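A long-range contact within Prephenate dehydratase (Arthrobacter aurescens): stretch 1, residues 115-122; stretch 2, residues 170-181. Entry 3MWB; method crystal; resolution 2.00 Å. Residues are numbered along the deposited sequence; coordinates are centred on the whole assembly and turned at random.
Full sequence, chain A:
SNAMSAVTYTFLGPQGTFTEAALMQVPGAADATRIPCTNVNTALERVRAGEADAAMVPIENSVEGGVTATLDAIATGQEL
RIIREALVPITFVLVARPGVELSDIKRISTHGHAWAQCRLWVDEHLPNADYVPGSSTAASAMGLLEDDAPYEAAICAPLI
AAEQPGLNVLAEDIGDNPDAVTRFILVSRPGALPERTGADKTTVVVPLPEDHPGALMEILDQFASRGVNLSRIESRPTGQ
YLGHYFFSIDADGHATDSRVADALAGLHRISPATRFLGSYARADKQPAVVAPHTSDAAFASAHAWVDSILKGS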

# COMPACT_ATOMS: atom_id res chain seq x y z
N TRP A 115 22.87 -32.36 17.95
CA TRP A 115 22.38 -33.70 17.68
C TRP A 115 21.57 -33.77 16.40
O TRP A 115 21.85 -34.59 15.53
CB TRP A 115 21.55 -34.24 18.86
CG TRP A 115 21.06 -35.64 18.62
CD1 TRP A 115 19.79 -36.02 18.32
CD2 TRP A 115 21.86 -36.84 18.61
NE1 TRP A 115 19.73 -37.39 18.15
CE2 TRP A 115 20.99 -37.91 18.32
CE3 TRP A 115 23.21 -37.11 18.84
CZ2 TRP A 115 21.43 -39.24 18.24
CZ3 TRP A 115 23.65 -38.41 18.76
CH2 TRP A 115 22.76 -39.47 18.48
N ALA A 116 20.59 -32.87 16.29
CA ALA A 116 19.64 -32.86 15.17
C ALA A 116 20.31 -32.65 13.81
O ALA A 116 19.74 -32.98 12.77
CB ALA A 116 18.57 -31.78 15.41
N GLN A 117 21.51 -32.09 13.82
CA GLN A 117 22.26 -31.83 12.59
C GLN A 117 23.32 -32.86 12.27
O GLN A 117 24.02 -32.71 11.28
CB GLN A 117 22.99 -30.50 12.68
CG GLN A 117 22.14 -29.28 12.73
CD GLN A 117 23.01 -28.07 12.73
OE1 GLN A 117 23.71 -27.79 11.75
NE2 GLN A 117 23.00 -27.34 13.84
N CYS A 118 23.49 -33.86 13.14
CA CYS A 118 24.50 -34.89 12.93
C CYS A 118 23.89 -36.27 12.71
O CYS A 118 24.59 -37.28 12.75
CB CYS A 118 25.48 -34.94 14.10
SG CYS A 118 26.52 -33.47 14.18
N ARG A 119 22.59 -36.29 12.44
CA ARG A 119 21.84 -37.52 12.23
C ARG A 119 22.42 -38.47 11.19
O ARG A 119 22.48 -39.67 11.44
CB ARG A 119 20.37 -37.20 11.89
CG ARG A 119 19.61 -36.55 13.05
CD ARG A 119 19.84 -37.32 14.36
NE ARG A 119 19.50 -38.72 14.19
CZ ARG A 119 18.25 -39.21 14.21
NH1 ARG A 119 17.22 -38.40 14.44
NH2 ARG A 119 18.04 -40.51 14.03
N LEU A 120 22.83 -37.94 10.04
CA LEU A 120 23.23 -38.78 8.91
C LEU A 120 24.42 -39.67 9.26
O LEU A 120 24.36 -40.89 9.12
CB LEU A 120 23.55 -37.94 7.67
CG LEU A 120 22.38 -37.28 6.94
CD1 LEU A 120 22.90 -36.23 5.95
CD2 LEU A 120 21.49 -38.32 6.26
N TRP A 121 25.49 -39.02 9.72
CA TRP A 121 26.70 -39.70 10.15
C TRP A 121 26.43 -40.65 11.32
O TRP A 121 26.84 -41.81 11.29
CB TRP A 121 27.75 -38.66 10.52
CG TRP A 121 29.10 -39.23 10.66
CD1 TRP A 121 30.08 -39.27 9.70
CD2 TRP A 121 29.65 -39.87 11.82
NE1 TRP A 121 31.20 -39.89 10.20
CE2 TRP A 121 30.96 -40.27 11.50
CE3 TRP A 121 29.15 -40.14 13.10
CZ2 TRP A 121 31.78 -40.92 12.41
CZ3 TRP A 121 29.98 -40.79 14.00
CH2 TRP A 121 31.27 -41.17 13.65
N VAL A 122 25.76 -40.16 12.36
CA VAL A 122 25.48 -41.01 13.52
C VAL A 122 24.65 -42.26 13.17
O VAL A 122 25.05 -43.36 13.53
CB VAL A 122 24.86 -40.21 14.71
CG1 VAL A 122 24.30 -41.15 15.77
CG2 VAL A 122 25.90 -39.27 15.33
N LEU A 170 37.51 -38.49 17.56
CA LEU A 170 37.20 -39.78 16.94
C LEU A 170 36.71 -39.64 15.51
O LEU A 170 37.00 -40.49 14.69
CB LEU A 170 36.18 -40.54 17.77
CG LEU A 170 36.58 -41.84 18.48
CD1 LEU A 170 38.07 -41.91 18.88
CD2 LEU A 170 35.66 -42.09 19.68
N ALA A 171 35.95 -38.59 15.23
CA ALA A 171 35.45 -38.33 13.88
C ALA A 171 35.41 -36.83 13.60
O ALA A 171 34.99 -36.04 14.46
CB ALA A 171 34.07 -38.93 13.71
N GLU A 172 35.83 -36.45 12.39
CA GLU A 172 35.88 -35.05 11.94
C GLU A 172 34.74 -34.69 10.99
O GLU A 172 34.35 -35.51 10.14
CB GLU A 172 37.21 -34.78 11.22
CG GLU A 172 38.35 -34.40 12.12
CD GLU A 172 39.66 -34.16 11.35
OE1 GLU A 172 39.99 -34.90 10.38
OE2 GLU A 172 40.37 -33.21 11.72
N ASP A 173 34.20 -33.48 11.14
CA ASP A 173 33.25 -32.89 10.17
C ASP A 173 32.04 -33.80 9.94
O ASP A 173 31.82 -34.31 8.85
CB ASP A 173 33.98 -32.55 8.85
CG ASP A 173 33.23 -31.52 7.98
OD1 ASP A 173 32.45 -30.70 8.51
OD2 ASP A 173 33.46 -31.50 6.74
N ILE A 174 31.22 -33.99 10.97
CA ILE A 174 30.16 -34.99 10.91
C ILE A 174 28.74 -34.41 10.74
O ILE A 174 27.75 -35.14 10.87
CB ILE A 174 30.22 -35.92 12.14
CG1 ILE A 174 30.15 -35.12 13.46
CG2 ILE A 174 31.49 -36.73 12.10
CD1 ILE A 174 29.84 -35.98 14.70
N GLY A 175 28.65 -33.11 10.45
CA GLY A 175 27.36 -32.44 10.27
C GLY A 175 26.66 -32.74 8.94
O GLY A 175 27.32 -33.03 7.93
N ASP A 176 25.34 -32.63 8.97
CA ASP A 176 24.43 -32.90 7.84
C ASP A 176 24.45 -31.79 6.76
O ASP A 176 24.13 -32.04 5.59
CB ASP A 176 22.96 -33.01 8.36
CG ASP A 176 22.71 -34.24 9.27
OD1 ASP A 176 23.50 -35.22 9.26
OD2 ASP A 176 21.69 -34.24 9.99
N ASN A 177 24.77 -30.57 7.17
CA ASN A 177 24.60 -29.40 6.29
C ASN A 177 25.93 -28.69 6.01
O ASN A 177 26.51 -28.08 6.91
CB ASN A 177 23.53 -28.43 6.85
CG ASN A 177 23.43 -27.08 6.06
OD1 ASN A 177 23.84 -26.97 4.90
ND2 ASN A 177 22.86 -26.07 6.72
N PRO A 178 26.39 -28.74 4.73
CA PRO A 178 27.65 -28.13 4.32
C PRO A 178 27.67 -26.62 4.52
O PRO A 178 28.73 -26.06 4.83
CB PRO A 178 27.73 -28.46 2.82
CG PRO A 178 26.31 -28.70 2.39
CD PRO A 178 25.67 -29.34 3.59
N ASP A 179 26.52 -25.98 4.35
CA ASP A 179 26.40 -24.53 4.40
C ASP A 179 26.01 -24.00 5.79
O ASP A 179 25.71 -22.82 5.94
CB ASP A 179 25.35 -24.06 3.40
CG ASP A 179 25.71 -24.38 1.96
OD1 ASP A 179 26.77 -25.02 1.70
OD2 ASP A 179 24.93 -24.01 1.07
N ALA A 180 26.01 -24.87 6.79
CA ALA A 180 25.60 -24.47 8.14
C ALA A 180 26.49 -23.35 8.69
O ALA A 180 27.72 -23.48 8.73
CB ALA A 180 25.64 -25.66 9.08
N VAL A 181 25.86 -22.26 9.13
CA VAL A 181 26.58 -21.15 9.76
C VAL A 181 25.74 -20.59 10.87
O VAL A 181 24.52 -20.64 10.80
CB VAL A 181 26.90 -20.00 8.77
CG1 VAL A 181 27.86 -20.47 7.65
CG2 VAL A 181 25.61 -19.41 8.18
O HOH W 1 25.72 -29.65 9.78

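The apolar centre is built on W121 and I174. Both point their CA-to-CB bonds toward the opposing stretch. I174 CG2 lies 3.5 Å from the centroid of the five-membered ring of W121 and almost on the ring normal, so the methyl sits over one face as a CH-pi contact. The p rotamer of I174 (chi1 56°) and the t rotamer of W121 (chi1 -166°) go with this arrangement. A171 is buried beside the indole, with W121 CZ2 and A171 CB 3.3 Å apart; its small methyl fits close to the broad indole. On another side of I174, C118 SG is 4.1 Å from I174 CG1, and the buried thiol adds a modest apolar surface.

G175 follows. The backbones run close here: C118 CA and G175 CA are 4.6 Å apart. G175 CA also makes a CA-H...O contact of 3.5 Å with Q117 O.

The polar edge belongs to D176. Its backbone N donates to Q117 O at 2.7 Å, although the position of that oxygen is less certain. Its carboxylate meets the start of the helix, where amides lack helical acceptors. L120 N donates to D176 OD1 at 2.9 Å; R119 N gives D176 OD2 a weak bond at 3.3 Å. Beyond, water 1 accepts from N177 N at 2.9 Å and donates weakly to Q117 OE1 at 3.4 Å.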